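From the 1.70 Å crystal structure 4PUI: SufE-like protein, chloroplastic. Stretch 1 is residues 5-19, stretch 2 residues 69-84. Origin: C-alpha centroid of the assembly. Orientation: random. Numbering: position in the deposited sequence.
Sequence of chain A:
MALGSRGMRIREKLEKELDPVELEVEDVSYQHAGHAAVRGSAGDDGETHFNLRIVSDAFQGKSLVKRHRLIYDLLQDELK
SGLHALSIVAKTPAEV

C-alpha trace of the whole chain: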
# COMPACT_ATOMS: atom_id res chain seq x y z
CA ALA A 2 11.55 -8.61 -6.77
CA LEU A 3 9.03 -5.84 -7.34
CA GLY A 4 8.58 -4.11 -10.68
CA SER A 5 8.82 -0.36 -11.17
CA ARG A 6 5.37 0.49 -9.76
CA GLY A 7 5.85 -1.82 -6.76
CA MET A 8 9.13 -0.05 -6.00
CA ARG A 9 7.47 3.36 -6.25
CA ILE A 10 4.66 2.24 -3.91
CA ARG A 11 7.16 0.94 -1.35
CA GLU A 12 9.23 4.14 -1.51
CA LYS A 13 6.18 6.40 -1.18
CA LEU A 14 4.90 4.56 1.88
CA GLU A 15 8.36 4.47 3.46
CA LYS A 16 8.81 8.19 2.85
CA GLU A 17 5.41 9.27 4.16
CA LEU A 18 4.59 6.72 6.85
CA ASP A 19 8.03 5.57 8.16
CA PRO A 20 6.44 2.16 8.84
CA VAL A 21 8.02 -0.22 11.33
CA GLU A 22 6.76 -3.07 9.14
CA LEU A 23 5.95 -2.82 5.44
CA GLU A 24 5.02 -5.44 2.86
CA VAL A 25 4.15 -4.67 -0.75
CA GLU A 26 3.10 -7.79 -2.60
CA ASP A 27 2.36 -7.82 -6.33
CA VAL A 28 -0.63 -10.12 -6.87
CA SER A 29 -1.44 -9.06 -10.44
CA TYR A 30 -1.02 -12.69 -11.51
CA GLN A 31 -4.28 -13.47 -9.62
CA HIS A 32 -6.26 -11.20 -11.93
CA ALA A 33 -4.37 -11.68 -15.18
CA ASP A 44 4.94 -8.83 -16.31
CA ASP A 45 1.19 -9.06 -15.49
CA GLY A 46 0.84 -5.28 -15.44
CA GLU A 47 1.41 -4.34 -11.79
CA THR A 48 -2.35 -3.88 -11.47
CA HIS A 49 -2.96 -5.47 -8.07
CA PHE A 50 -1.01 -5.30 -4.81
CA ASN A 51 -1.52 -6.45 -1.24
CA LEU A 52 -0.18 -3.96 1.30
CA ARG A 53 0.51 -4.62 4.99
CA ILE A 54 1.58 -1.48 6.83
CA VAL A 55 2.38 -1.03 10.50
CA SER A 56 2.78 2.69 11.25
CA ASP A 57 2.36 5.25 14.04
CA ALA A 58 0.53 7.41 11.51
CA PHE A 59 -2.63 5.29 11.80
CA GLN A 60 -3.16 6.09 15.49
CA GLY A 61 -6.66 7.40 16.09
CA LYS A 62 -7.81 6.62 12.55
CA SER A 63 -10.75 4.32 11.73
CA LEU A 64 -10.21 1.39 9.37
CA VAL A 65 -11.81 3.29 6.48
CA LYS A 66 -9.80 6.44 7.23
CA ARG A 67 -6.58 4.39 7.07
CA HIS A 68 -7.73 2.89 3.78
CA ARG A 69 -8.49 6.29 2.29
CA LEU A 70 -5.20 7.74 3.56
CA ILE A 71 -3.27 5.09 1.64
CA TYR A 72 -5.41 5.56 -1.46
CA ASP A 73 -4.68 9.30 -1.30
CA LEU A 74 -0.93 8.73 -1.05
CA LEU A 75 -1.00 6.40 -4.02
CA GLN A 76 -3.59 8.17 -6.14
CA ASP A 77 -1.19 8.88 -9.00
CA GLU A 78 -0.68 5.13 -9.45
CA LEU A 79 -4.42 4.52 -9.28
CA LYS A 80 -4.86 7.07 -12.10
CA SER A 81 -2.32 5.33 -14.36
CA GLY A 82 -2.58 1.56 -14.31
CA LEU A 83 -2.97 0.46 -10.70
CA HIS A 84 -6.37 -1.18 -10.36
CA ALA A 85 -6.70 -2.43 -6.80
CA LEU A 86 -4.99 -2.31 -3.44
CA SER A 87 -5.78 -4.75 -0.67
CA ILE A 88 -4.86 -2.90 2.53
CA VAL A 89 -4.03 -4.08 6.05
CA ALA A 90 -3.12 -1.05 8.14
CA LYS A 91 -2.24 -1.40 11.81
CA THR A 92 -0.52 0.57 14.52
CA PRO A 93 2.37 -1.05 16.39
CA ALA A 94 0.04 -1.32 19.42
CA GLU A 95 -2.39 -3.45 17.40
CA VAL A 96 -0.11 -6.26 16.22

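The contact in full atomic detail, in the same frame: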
# COMPACT_ATOMS: atom_id res chain seq x y z
N SER A 5 8.67 -1.80 -11.38
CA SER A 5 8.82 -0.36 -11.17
C SER A 5 7.72 0.29 -10.33
O SER A 5 8.02 1.11 -9.46
CB SER A 5 8.95 0.34 -12.52
OG SER A 5 7.85 0.02 -13.35
N ARG A 6 6.46 -0.06 -10.57
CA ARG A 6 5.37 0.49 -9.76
C ARG A 6 5.47 0.02 -8.31
O ARG A 6 5.31 0.82 -7.39
CB ARG A 6 3.98 0.12 -10.30
CG ARG A 6 2.86 0.39 -9.30
CD ARG A 6 1.45 0.33 -9.92
NE ARG A 6 1.30 1.40 -10.90
CZ ARG A 6 0.94 1.22 -12.16
NH1 ARG A 6 0.66 0.01 -12.62
NH2 ARG A 6 0.86 2.27 -12.97
N GLY A 7 5.70 -1.27 -8.11
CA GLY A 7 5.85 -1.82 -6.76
C GLY A 7 6.92 -1.07 -5.97
O GLY A 7 6.74 -0.75 -4.80
N MET A 8 8.04 -0.78 -6.63
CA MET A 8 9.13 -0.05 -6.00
C MET A 8 8.71 1.37 -5.64
O MET A 8 9.02 1.86 -4.55
CB MET A 8 10.38 -0.05 -6.89
CG MET A 8 11.02 -1.42 -7.02
SD MET A 8 11.39 -2.14 -5.40
CE MET A 8 12.86 -1.25 -4.93
N ARG A 9 7.98 2.02 -6.54
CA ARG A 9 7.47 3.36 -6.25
C ARG A 9 6.50 3.36 -5.06
O ARG A 9 6.54 4.28 -4.23
CB ARG A 9 6.76 3.98 -7.46
CG ARG A 9 7.68 4.39 -8.57
CD ARG A 9 6.95 5.28 -9.58
NE ARG A 9 5.75 4.66 -10.14
CZ ARG A 9 5.73 3.97 -11.27
NH1 ARG A 9 6.84 3.79 -11.96
NH2 ARG A 9 4.59 3.44 -11.71
N ILE A 10 5.63 2.35 -5.00
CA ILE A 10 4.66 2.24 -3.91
C ILE A 10 5.40 2.06 -2.59
O ILE A 10 5.11 2.76 -1.62
CB ILE A 10 3.68 1.06 -4.15
CG1 ILE A 10 2.69 1.39 -5.27
CG2 ILE A 10 2.92 0.69 -2.87
CD1 ILE A 10 1.84 0.19 -5.67
N ARG A 11 6.37 1.16 -2.57
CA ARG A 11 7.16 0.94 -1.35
C ARG A 11 7.87 2.23 -0.92
O ARG A 11 7.86 2.60 0.24
CB ARG A 11 8.17 -0.19 -1.56
CG ARG A 11 9.16 -0.31 -0.42
CD ARG A 11 9.96 -1.61 -0.49
NE ARG A 11 9.25 -2.71 0.15
CZ ARG A 11 9.22 -2.92 1.47
NH1 ARG A 11 9.85 -2.09 2.30
NH2 ARG A 11 8.56 -3.96 1.96
N GLU A 12 8.48 2.93 -1.87
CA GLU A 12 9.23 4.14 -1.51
C GLU A 12 8.31 5.25 -0.99
O GLU A 12 8.68 5.98 -0.05
CB GLU A 12 10.07 4.62 -2.69
CG GLU A 12 11.35 3.83 -2.87
CD GLU A 12 12.05 4.10 -4.18
OE1 GLU A 12 11.99 5.26 -4.66
OE2 GLU A 12 12.66 3.16 -4.74
N LYS A 13 7.14 5.38 -1.59
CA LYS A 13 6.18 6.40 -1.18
C LYS A 13 5.70 6.13 0.25
O LYS A 13 5.62 7.04 1.07
CB LYS A 13 4.99 6.44 -2.14
CG LYS A 13 3.90 7.46 -1.79
CD LYS A 13 4.39 8.89 -1.93
CE LYS A 13 3.29 9.90 -1.66
NZ LYS A 13 2.64 10.41 -2.91
N LEU A 14 5.37 4.88 0.54
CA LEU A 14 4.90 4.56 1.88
C LEU A 14 6.00 4.70 2.93
O LEU A 14 5.73 5.15 4.04
CB LEU A 14 4.31 3.15 1.92
CG LEU A 14 3.13 2.96 0.97
CD1 LEU A 14 2.71 1.51 0.92
CD2 LEU A 14 1.95 3.85 1.36
N GLU A 15 7.21 4.29 2.57
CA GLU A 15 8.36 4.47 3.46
C GLU A 15 8.57 5.95 3.76
O GLU A 15 8.76 6.34 4.91
CB GLU A 15 9.64 3.87 2.84
CG GLU A 15 9.67 2.36 2.84
CD GLU A 15 10.84 1.79 2.07
OE1 GLU A 15 11.45 2.53 1.27
OE2 GLU A 15 11.14 0.60 2.27
N LYS A 16 8.55 6.77 2.72
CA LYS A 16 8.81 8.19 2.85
C LYS A 16 7.75 8.89 3.70
O LYS A 16 8.07 9.71 4.56
CB LYS A 16 8.89 8.86 1.48
CG LYS A 16 9.31 10.31 1.56
CD LYS A 16 8.33 11.23 0.86
CE LYS A 16 8.76 11.51 -0.56
NZ LYS A 16 8.11 12.74 -1.09
N GLU A 17 6.49 8.55 3.48
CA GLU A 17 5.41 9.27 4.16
C GLU A 17 4.99 8.69 5.50
O GLU A 17 4.54 9.43 6.38
CB GLU A 17 4.18 9.42 3.26
CG GLU A 17 4.42 10.34 2.06
CD GLU A 17 4.77 11.78 2.45
OE1 GLU A 17 4.36 12.23 3.54
OE2 GLU A 17 5.46 12.46 1.67
N LEU A 18 5.12 7.38 5.66
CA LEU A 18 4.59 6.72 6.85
C LEU A 18 5.65 6.17 7.81
O LEU A 18 5.30 5.76 8.91
CB LEU A 18 3.59 5.62 6.46
CG LEU A 18 2.40 6.08 5.61
CD1 LEU A 18 1.58 4.89 5.12
CD2 LEU A 18 1.51 7.09 6.33
N ASP A 19 6.92 6.16 7.39
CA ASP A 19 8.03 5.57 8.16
C ASP A 19 7.61 4.28 8.89
O ASP A 19 7.77 4.18 10.11
CB ASP A 19 8.58 6.60 9.16
CG ASP A 19 9.92 6.17 9.77
OD1 ASP A 19 10.57 5.25 9.24
OD2 ASP A 19 10.33 6.79 10.78
N ARG A 69 -8.40 5.12 3.16
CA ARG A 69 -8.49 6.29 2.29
C ARG A 69 -7.20 7.09 2.29
O ARG A 69 -6.86 7.73 1.27
CB ARG A 69 -9.68 7.17 2.70
CG ARG A 69 -11.01 6.56 2.33
CD ARG A 69 -12.18 7.26 3.01
NE ARG A 69 -13.45 6.67 2.61
CZ ARG A 69 -14.60 6.92 3.22
NH1 ARG A 69 -14.64 7.73 4.26
NH2 ARG A 69 -15.72 6.34 2.80
N LEU A 70 -6.50 7.08 3.42
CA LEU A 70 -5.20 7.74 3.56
C LEU A 70 -4.20 7.13 2.58
O LEU A 70 -3.46 7.85 1.89
CB LEU A 70 -4.69 7.58 5.00
CG LEU A 70 -3.36 8.18 5.47
CD1 LEU A 70 -3.39 8.30 6.98
CD2 LEU A 70 -2.14 7.37 5.08
N ILE A 71 -4.17 5.80 2.54
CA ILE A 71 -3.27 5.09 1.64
C ILE A 71 -3.65 5.33 0.18
O ILE A 71 -2.78 5.56 -0.67
CB ILE A 71 -3.28 3.58 1.95
CG1 ILE A 71 -2.78 3.33 3.38
CG2 ILE A 71 -2.43 2.81 0.93
CD1 ILE A 71 -1.41 3.85 3.61
N TYR A 72 -4.95 5.29 -0.11
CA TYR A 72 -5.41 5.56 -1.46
C TYR A 72 -4.99 6.97 -1.89
O TYR A 72 -4.55 7.18 -3.02
CB TYR A 72 -6.93 5.40 -1.55
CG TYR A 72 -7.36 4.08 -2.16
CD1 TYR A 72 -7.00 2.87 -1.58
CD2 TYR A 72 -8.08 4.07 -3.34
CE1 TYR A 72 -7.39 1.67 -2.16
CE2 TYR A 72 -8.47 2.89 -3.92
CZ TYR A 72 -8.12 1.70 -3.33
OH TYR A 72 -8.52 0.54 -3.95
N ASP A 73 -5.08 7.92 -0.97
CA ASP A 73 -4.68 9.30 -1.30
C ASP A 73 -3.19 9.39 -1.62
O ASP A 73 -2.78 10.07 -2.56
CB ASP A 73 -5.04 10.24 -0.14
CG ASP A 73 -4.46 11.63 -0.31
OD1 ASP A 73 -4.91 12.34 -1.23
OD2 ASP A 73 -3.56 12.02 0.47
N LEU A 74 -2.37 8.70 -0.83
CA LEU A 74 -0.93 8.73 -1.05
C LEU A 74 -0.55 8.12 -2.38
O LEU A 74 0.46 8.49 -2.99
CB LEU A 74 -0.20 7.97 0.05
CG LEU A 74 -0.23 8.57 1.45
CD1 LEU A 74 0.44 7.61 2.42
CD2 LEU A 74 0.46 9.93 1.47
N LEU A 75 -1.35 7.16 -2.83
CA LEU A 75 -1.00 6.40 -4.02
C LEU A 75 -1.88 6.74 -5.21
O LEU A 75 -1.92 5.99 -6.18
CB LEU A 75 -1.08 4.90 -3.73
CG LEU A 75 -0.12 4.42 -2.63
CD1 LEU A 75 -0.28 2.93 -2.37
CD2 LEU A 75 1.31 4.74 -3.02
N GLN A 76 -2.57 7.87 -5.14
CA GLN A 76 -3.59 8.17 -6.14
C GLN A 76 -3.01 8.28 -7.54
O GLN A 76 -3.68 7.95 -8.51
CB GLN A 76 -4.37 9.44 -5.78
CG GLN A 76 -3.56 10.69 -5.75
CD GLN A 76 -4.40 11.90 -5.40
OE1 GLN A 76 -5.10 12.47 -6.26
NE2 GLN A 76 -4.35 12.30 -4.14
N ASP A 77 -1.76 8.72 -7.66
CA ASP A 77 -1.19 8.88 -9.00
C ASP A 77 -1.02 7.53 -9.69
O ASP A 77 -1.14 7.44 -10.91
CB ASP A 77 0.11 9.66 -8.96
CG ASP A 77 -0.12 11.15 -8.75
OD1 ASP A 77 -1.18 11.65 -9.20
OD2 ASP A 77 0.74 11.81 -8.13
N GLU A 78 -0.76 6.49 -8.91
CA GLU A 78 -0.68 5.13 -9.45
C GLU A 78 -2.06 4.66 -9.86
O GLU A 78 -2.24 4.06 -10.93
CB GLU A 78 -0.09 4.16 -8.42
CG GLU A 78 1.28 4.57 -7.86
CD GLU A 78 2.39 4.51 -8.89
OE1 GLU A 78 2.18 3.92 -9.96
OE2 GLU A 78 3.48 5.05 -8.60
N LEU A 79 -3.05 4.94 -9.02
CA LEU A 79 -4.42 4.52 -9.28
C LEU A 79 -4.97 5.16 -10.55
O LEU A 79 -5.84 4.59 -11.20
CB LEU A 79 -5.32 4.86 -8.10
CG LEU A 79 -5.02 4.07 -6.84
CD1 LEU A 79 -5.65 4.75 -5.65
CD2 LEU A 79 -5.52 2.63 -6.96
N LYS A 80 -4.46 6.34 -10.89
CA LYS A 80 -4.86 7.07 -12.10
C LYS A 80 -4.01 6.72 -13.32
O LYS A 80 -4.06 7.43 -14.33
CB LYS A 80 -4.75 8.58 -11.87
CG LYS A 80 -5.67 9.15 -10.80
CD LYS A 80 -5.21 10.56 -10.45
CE LYS A 80 -6.05 11.19 -9.35
NZ LYS A 80 -5.53 12.54 -8.97
N SER A 81 -3.21 5.65 -13.24
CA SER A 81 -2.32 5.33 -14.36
C SER A 81 -1.91 3.86 -14.45
O SER A 81 -0.79 3.55 -14.87
CB SER A 81 -1.07 6.22 -14.35
OG SER A 81 -0.35 6.09 -13.13
N GLY A 82 -2.81 2.97 -14.06
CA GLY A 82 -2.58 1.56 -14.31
C GLY A 82 -2.79 0.66 -13.12
O GLY A 82 -2.99 -0.54 -13.29
N LEU A 83 -2.70 1.22 -11.91
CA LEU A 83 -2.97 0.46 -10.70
C LEU A 83 -4.48 0.31 -10.53
O LEU A 83 -5.20 1.30 -10.54
CB LEU A 83 -2.37 1.16 -9.48
CG LEU A 83 -2.61 0.51 -8.12
CD1 LEU A 83 -2.05 -0.88 -8.15
CD2 LEU A 83 -1.95 1.33 -6.98
N HIS A 84 -4.95 -0.93 -10.41
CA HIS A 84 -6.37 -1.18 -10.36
C HIS A 84 -6.90 -1.33 -8.95
O HIS A 84 -7.91 -0.73 -8.59
CB HIS A 84 -6.73 -2.43 -11.16
CG HIS A 84 -6.59 -2.27 -12.64
ND1 HIS A 84 -6.31 -1.05 -13.23
CD2 HIS A 84 -6.69 -3.17 -13.65
CE1 HIS A 84 -6.24 -1.21 -14.54
NE2 HIS A 84 -6.46 -2.48 -14.82
O HOH W 1 1.79 5.01 -12.76

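The apolar centre of the contact is built around Leu 74, whose CA-to-CB bond points toward the helix of residues 5-18 and whose side chain fits as a knob into a hole formed by Lys 13, Leu 14, Glu 17 and Leu 18. The distances bear this out: Leu 74 CD1 lies 4.0 Å from Leu 18 CD1 and 4.2 Å from Leu 14 CD2, while Leu 74 CD2 lies 4.0 Å from Glu 17 CG and 4.2 Å from Lys 13 CE. Two walls of the hole are thus leucine methyls, and the other two are methylene carbons of charged side chains. The hole spans successive turns of one helix, which runs at 118° to helix 69-74, the two axes approaching to 11.0 Å.

Around this knob the packing continues through branched side chains. Ile 71 CD1 packs against two neighbouring leucine methyls, 3.5 Å from Leu 18 CD1 and 4.0 Å from Leu 14 CD2. Its CA-to-CB bond points sideways, so the approach is made by the end of the chain, with both chi angles in m. Leu 18 also meets Leu 70, at 3.9 Å between their CD2 atoms. In the other direction along the first helix, Ile 10 CG2 packs 3.9 Å from Leu 75 CD1, where the CA atoms of the two residues are 7.0 Å apart, and Ile 10 CD1 lies 4.2 Å from Leu 83 CD2. Leu 75 is the first residue beyond helix 69-74 to leave helical phi/psi and the N-cap residue of helix 76-79, so the apolar surface carries across the break between the two helices.

That break also supplies a polar partner. Lys 13 lays its CG 4.0 Å from Leu 75 CD2, then delivers NZ to the carbonyl oxygen of Leu 74, a hydrogen bond of 2.9 Å from NZ to O. No backbone hydrogen bond within the stretch uses that carbonyl.

The polar edge centres on Glu 78, whose carboxylate serves two arginines one helical turn apart. Arg 9 binds it in a two-pronged salt bridge: NE to Glu 78 OE2 is 2.8 Å at 174°, and NH2 to Glu 78 OE1 is 3.0 Å at 173°, both nearly linear. Arg 6 NE donates to Glu 78 OE1 at 2.8 Å and 167°, also as part of a salt bridge. Arg 6 continues outward: its NH2 lies 2.8 Å from Ser 81 O, but the 120° angle makes this hydrogen bond weak. Water 1 reinforces the corner, accepting from Arg 6 NH2 at 2.9 Å and donating from its oxygen to Glu 78 OE1 at 3.0 Å and to Ser 81 OG at 2.4 Å.

One face of the Arg 6 guanidinium is covered by backbone, with NH1 3.5 Å from Gly 82 C and 3.6 Å from Leu 83 N. An ideal CB on Gly 82 would fall 2.9 Å from Arg 6 NH2, a clash, and its phi/psi of 131/-22 independently calls for glycine.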